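Cellulosomal scaffoldin (Bacteroides cellulosolvens, PDB 1TYJ) contributes a type-II cohesin module that binds dockerins and so probably recruits dockerin-bearing proteins to the cellulosome. Local coordinates at residues A[10-13]-A[14-18]; A[38-41]-A[42-45]. All coordinates share one frame; numbering follows the deposited sequence.

Interaction 1 (A[10-13]-A[14-18]); sequences DKVA and VGDKV
Between A13 and D16 the chain doubles back in a type II beta turn, closed by D16 N donating to A13 O over 3.0 Å. G15 takes a positive phi of 95°, at which a CB would press on the carbonyl oxygen of V14, a strain that glycine, with no CB, avoids at the third position of the turn. The D16 side chain closes the loop a second time. With CG beside its own backbone N and anti to its carbonyl carbon (chi1 -77°), the carboxylate reaches back across the turn, and OD2 accepts A13 N at 2.8 Å. That bond is nearly straight (168°), although the N-H comes from well above the carboxylate plane. A13 is thus held through both its N-H and its C=O by one residue. Water 1 donates to the same OD2 and to K11 O, extending the grip one peptide further back, and K170 NZ forms a salt bridge with that same OD2, which probably favours the charged form of D16. The methylene of D16 packs against V12: its CB lies 4.1 Å from V12 CB, the two side chains running antiparallel past one another. On V12 the CG1 branch also meets V18 CB at 4.0 Å, with V18 lying roughly perpendicular to V12; V117 and I121 add further apolar cover to V12. The arrangement is a type II turn with glycine at its third position, in which the chain passes from strand 11-12, paired with 166-169, to strand 17-25 of the other sheet in the cohesin beta sandwich.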
loop_
_atom_site.group_PDB
_atom_site.type_symbol
_atom_site.label_atom_id
_atom_site.label_comp_id
_atom_site.label_asym_id
_atom_site.label_seq_id
_atom_site.Cartn_x
_atom_site.Cartn_y
_atom_site.Cartn_z
ATOM N N ASP A 10 -11.268 9.637 -9.514
ATOM C CA ASP A 10 -10.326 10.569 -10.133
ATOM C C ASP A 10 -10.556 12.012 -9.826
ATOM O O ASP A 10 -9.624 12.823 -9.914
ATOM C CB ASP A 10 -10.660 10.552 -11.681
ATOM C CG ASP A 10 -9.810 9.647 -12.447
ATOM O OD1 ASP A 10 -8.744 10.074 -12.915
ATOM O OD2 ASP A 10 -10.222 8.490 -12.622
ATOM N N LYS A 11 -11.821 12.345 -9.579
ATOM C CA LYS A 11 -12.230 13.762 -9.506
ATOM C C LYS A 11 -12.787 13.981 -8.117
ATOM O O LYS A 11 -13.734 13.295 -7.706
ATOM C CB LYS A 11 -13.309 14.087 -10.543
ATOM C CG LYS A 11 -12.809 14.090 -11.951
ATOM C CD LYS A 11 -13.727 14.920 -12.861
ATOM C CE LYS A 11 -12.901 15.726 -13.840
ATOM N NZ LYS A 11 -12.182 16.944 -13.261
ATOM N N VAL A 12 -12.189 14.920 -7.395
ATOM C CA VAL A 12 -12.540 15.108 -5.995
ATOM C C VAL A 12 -12.690 16.572 -5.615
ATOM O O VAL A 12 -12.004 17.427 -6.139
ATOM C CB VAL A 12 -11.471 14.506 -5.063
ATOM C CG1 VAL A 12 -11.595 13.007 -5.022
ATOM C CG2 VAL A 12 -10.093 14.907 -5.533
ATOM N N ALA A 13 -13.583 16.824 -4.668
ATOM C CA ALA A 13 -13.780 18.148 -4.104
ATOM C C ALA A 13 -13.224 18.119 -2.665
ATOM O O ALA A 13 -12.980 17.047 -2.123
ATOM C CB ALA A 13 -15.259 18.460 -4.099
ATOM N N VAL A 14 -13.022 19.284 -2.054
ATOM C CA VAL A 14 -12.547 19.314 -0.684
ATOM C C VAL A 14 -13.570 18.582 0.183
ATOM O O VAL A 14 -14.774 18.772 0.036
ATOM C CB VAL A 14 -12.320 20.750 -0.172
ATOM C CG1 VAL A 14 -11.968 20.708 1.318
ATOM C CG2 VAL A 14 -11.185 21.361 -0.922
ATOM N N GLY A 15 -13.052 17.711 1.044
ATOM C CA GLY A 15 -13.855 16.908 1.952
ATOM C C GLY A 15 -14.141 15.541 1.387
ATOM O O GLY A 15 -14.570 14.652 2.123
ATOM N N ASP A 16 -13.930 15.336 0.087
ATOM C CA ASP A 16 -14.193 14.005 -0.480
ATOM C C ASP A 16 -13.119 13.031 -0.019
ATOM O O ASP A 16 -11.999 13.446 0.342
ATOM C CB ASP A 16 -14.155 14.063 -2.024
ATOM C CG ASP A 16 -15.423 14.677 -2.627
ATOM O OD1 ASP A 16 -16.390 14.941 -1.868
ATOM O OD2 ASP A 16 -15.444 14.879 -3.871
ATOM N N LYS A 17 -13.444 11.735 -0.090
ATOM C CA LYS A 17 -12.474 10.691 0.244
ATOM C C LYS A 17 -12.106 10.016 -1.079
ATOM O O LYS A 17 -12.983 9.808 -1.958
ATOM C CB LYS A 17 -13.099 9.616 1.125
ATOM C CG LYS A 17 -13.803 10.089 2.373
ATOM C CD LYS A 17 -12.877 10.494 3.448
ATOM C CE LYS A 17 -13.686 11.095 4.629
ATOM N NZ LYS A 17 -14.736 10.200 5.236
ATOM N N VAL A 18 -10.833 9.678 -1.233
ATOM C CA VAL A 18 -10.384 8.962 -2.417
ATOM C C VAL A 18 -9.504 7.817 -1.937
ATOM O O VAL A 18 -8.692 8.012 -1.028
ATOM C CB VAL A 18 -9.600 9.935 -3.393
ATOM C CG1 VAL A 18 -8.521 10.792 -2.672
ATOM C CG2 VAL A 18 -9.005 9.144 -4.579
HETATM O O HOH W 1 -15.130 12.209 -5.591
#

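Interaction 2 (A[38-41]-A[42-45]); sequences KYNT and TYLQ
N40 and the backbone of T42, Y43 and L44 supply the hydrogen bonds of this tight bend. N40 O takes two donors: L44 N at 3.1 Å, nearly along the C=O axis, and Y43 N from above the carbonyl plane. The side chain of N40 adds a third bond. Its CG stands anti to the backbone N (chi1 -171°), carrying OD1 forward to accept T42 N at 2.9 Å with the donor tilted 28° from the amide plane. Two waters join the polar network: water 2 donates to N40 OD1 and is hydrogen-bonded to the hydroxyls of T41 and T42, and water 3 donates to T41 O and L44 O. Among the flat groups, ND2 of N40 lies at the edge of the Y43 ring, 3.6 Å from CD1, with amide and ring planes 76° apart. T42 CG2 rests over the centre of one face of that ring, 3.8 Å above its plane. Apolar contact is slighter. The Y39 ring brings CD1 to 4.1 Å from L44 CB and directs its edge, through CE1, at L44 O; F115 meets both residues from strand 108-117. Chemically, N40 sets an Asx turn on the beta turn from N40 to Y43: its main-chain and side-chain oxygens together engage three successive N-H groups, satisfying them where the chain turns away from strand 30-38 and before it settles into strand 44-48.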
loop_
_atom_site.group_PDB
_atom_site.type_symbol
_atom_site.label_atom_id
_atom_site.label_comp_id
_atom_site.label_asym_id
_atom_site.label_seq_id
_atom_site.Cartn_x
_atom_site.Cartn_y
_atom_site.Cartn_z
ATOM N N LYS A 38 4.795 8.007 -0.242
ATOM C CA LYS A 38 4.826 9.442 0.046
ATOM C C LYS A 38 3.567 10.069 -0.524
ATOM O O LYS A 38 3.081 9.666 -1.580
ATOM C CB LYS A 38 6.104 10.035 -0.578
ATOM C CG LYS A 38 6.238 11.526 -0.512
ATOM C CD LYS A 38 7.175 11.902 0.605
ATOM C CE LYS A 38 7.006 13.349 1.005
ATOM N NZ LYS A 38 5.615 13.712 1.377
ATOM N N TYR A 39 3.003 11.036 0.186
ATOM C CA TYR A 39 1.869 11.777 -0.339
ATOM C C TYR A 39 2.062 13.241 0.010
ATOM O O TYR A 39 2.928 13.592 0.826
ATOM C CB TYR A 39 0.527 11.224 0.234
ATOM C CG TYR A 39 0.419 11.420 1.752
ATOM C CD1 TYR A 39 -0.258 12.526 2.269
ATOM C CD2 TYR A 39 1.005 10.493 2.662
ATOM C CE1 TYR A 39 -0.333 12.761 3.647
ATOM C CE2 TYR A 39 0.969 10.721 4.006
ATOM C CZ TYR A 39 0.273 11.838 4.504
ATOM O OH TYR A 39 0.213 12.060 5.848
ATOM N N ASN A 40 1.268 14.094 -0.627
ATOM C CA ASN A 40 1.396 15.532 -0.426
ATOM C C ASN A 40 0.498 16.020 0.707
ATOM O O ASN A 40 -0.713 16.073 0.550
ATOM C CB ASN A 40 1.077 16.281 -1.724
ATOM C CG ASN A 40 1.397 17.756 -1.629
ATOM O OD1 ASN A 40 1.402 18.338 -0.533
ATOM N ND2 ASN A 40 1.732 18.378 -2.789
ATOM N N THR A 41 1.109 16.389 1.845
ATOM C CA THR A 41 0.344 16.809 3.032
ATOM C C THR A 41 -0.426 18.128 2.864
ATOM O O THR A 41 -1.283 18.456 3.683
ATOM C CB THR A 41 1.255 16.956 4.285
ATOM O OG1 THR A 41 2.202 18.008 4.069
ATOM C CG2 THR A 41 1.984 15.659 4.606
ATOM N N THR A 42 -0.129 18.889 1.814
ATOM C CA THR A 42 -0.885 20.109 1.520
ATOM C C THR A 42 -2.315 19.771 1.092
ATOM O O THR A 42 -3.246 20.511 1.412
ATOM C CB THR A 42 -0.170 20.901 0.419
ATOM O OG1 THR A 42 1.127 21.266 0.903
ATOM C CG2 THR A 42 -0.943 22.175 -0.001
ATOM N N TYR A 43 -2.500 18.650 0.387
ATOM C CA TYR A 43 -3.793 18.356 -0.231
ATOM C C TYR A 43 -4.535 17.193 0.370
ATOM O O TYR A 43 -5.749 17.107 0.208
ATOM C CB TYR A 43 -3.631 18.095 -1.737
ATOM C CG TYR A 43 -3.044 19.303 -2.443
ATOM C CD1 TYR A 43 -1.686 19.350 -2.784
ATOM C CD2 TYR A 43 -3.855 20.413 -2.727
ATOM C CE1 TYR A 43 -1.145 20.491 -3.424
ATOM C CE2 TYR A 43 -3.325 21.534 -3.346
ATOM C CZ TYR A 43 -1.979 21.564 -3.685
ATOM O OH TYR A 43 -1.471 22.683 -4.307
ATOM N N LEU A 44 -3.801 16.280 1.012
ATOM C CA LEU A 44 -4.363 14.971 1.402
ATOM C C LEU A 44 -4.070 14.630 2.856
ATOM O O LEU A 44 -2.974 14.888 3.368
ATOM C CB LEU A 44 -3.761 13.855 0.513
ATOM C CG LEU A 44 -4.127 13.989 -0.971
ATOM C CD1 LEU A 44 -3.251 13.052 -1.743
ATOM C CD2 LEU A 44 -5.627 13.622 -1.219
ATOM N N GLN A 45 -5.048 13.984 3.478
ATOM C CA GLN A 45 -4.942 13.498 4.851
ATOM C C GLN A 45 -5.386 12.035 4.923
ATOM O O GLN A 45 -6.577 11.721 4.723
ATOM C CB GLN A 45 -5.805 14.376 5.757
ATOM C CG GLN A 45 -5.760 13.957 7.224
ATOM C CD GLN A 45 -6.581 14.863 8.109
ATOM O OE1 GLN A 45 -6.069 15.391 9.087
ATOM N NE2 GLN A 45 -7.854 15.019 7.791
HETATM O O HOH W 2 3.381 19.726 1.547
HETATM O O HOH W 3 -2.171 16.450 5.558
#

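Overall arrangement
Following the chain from the N terminus, interaction 1 closes the turn between strands 11-12 and 17-25, and interaction 2 closes the bend between strands 30-38 and 44-48. They stand in series, neither nested nor crossed. Both make the same kind of passage, since 11-12 and 30-38 belong to one sheet of the sandwich and 17-25 and 44-48 to the other. Their centres lie 13 Å apart, and nearest atoms approach to about 4 Å without touching. Strand 108-117 links them: it pairs with both 17-25 and 44-48, and V117 packs against V12 and L44. I121, just beyond it, meets V12 and Y43.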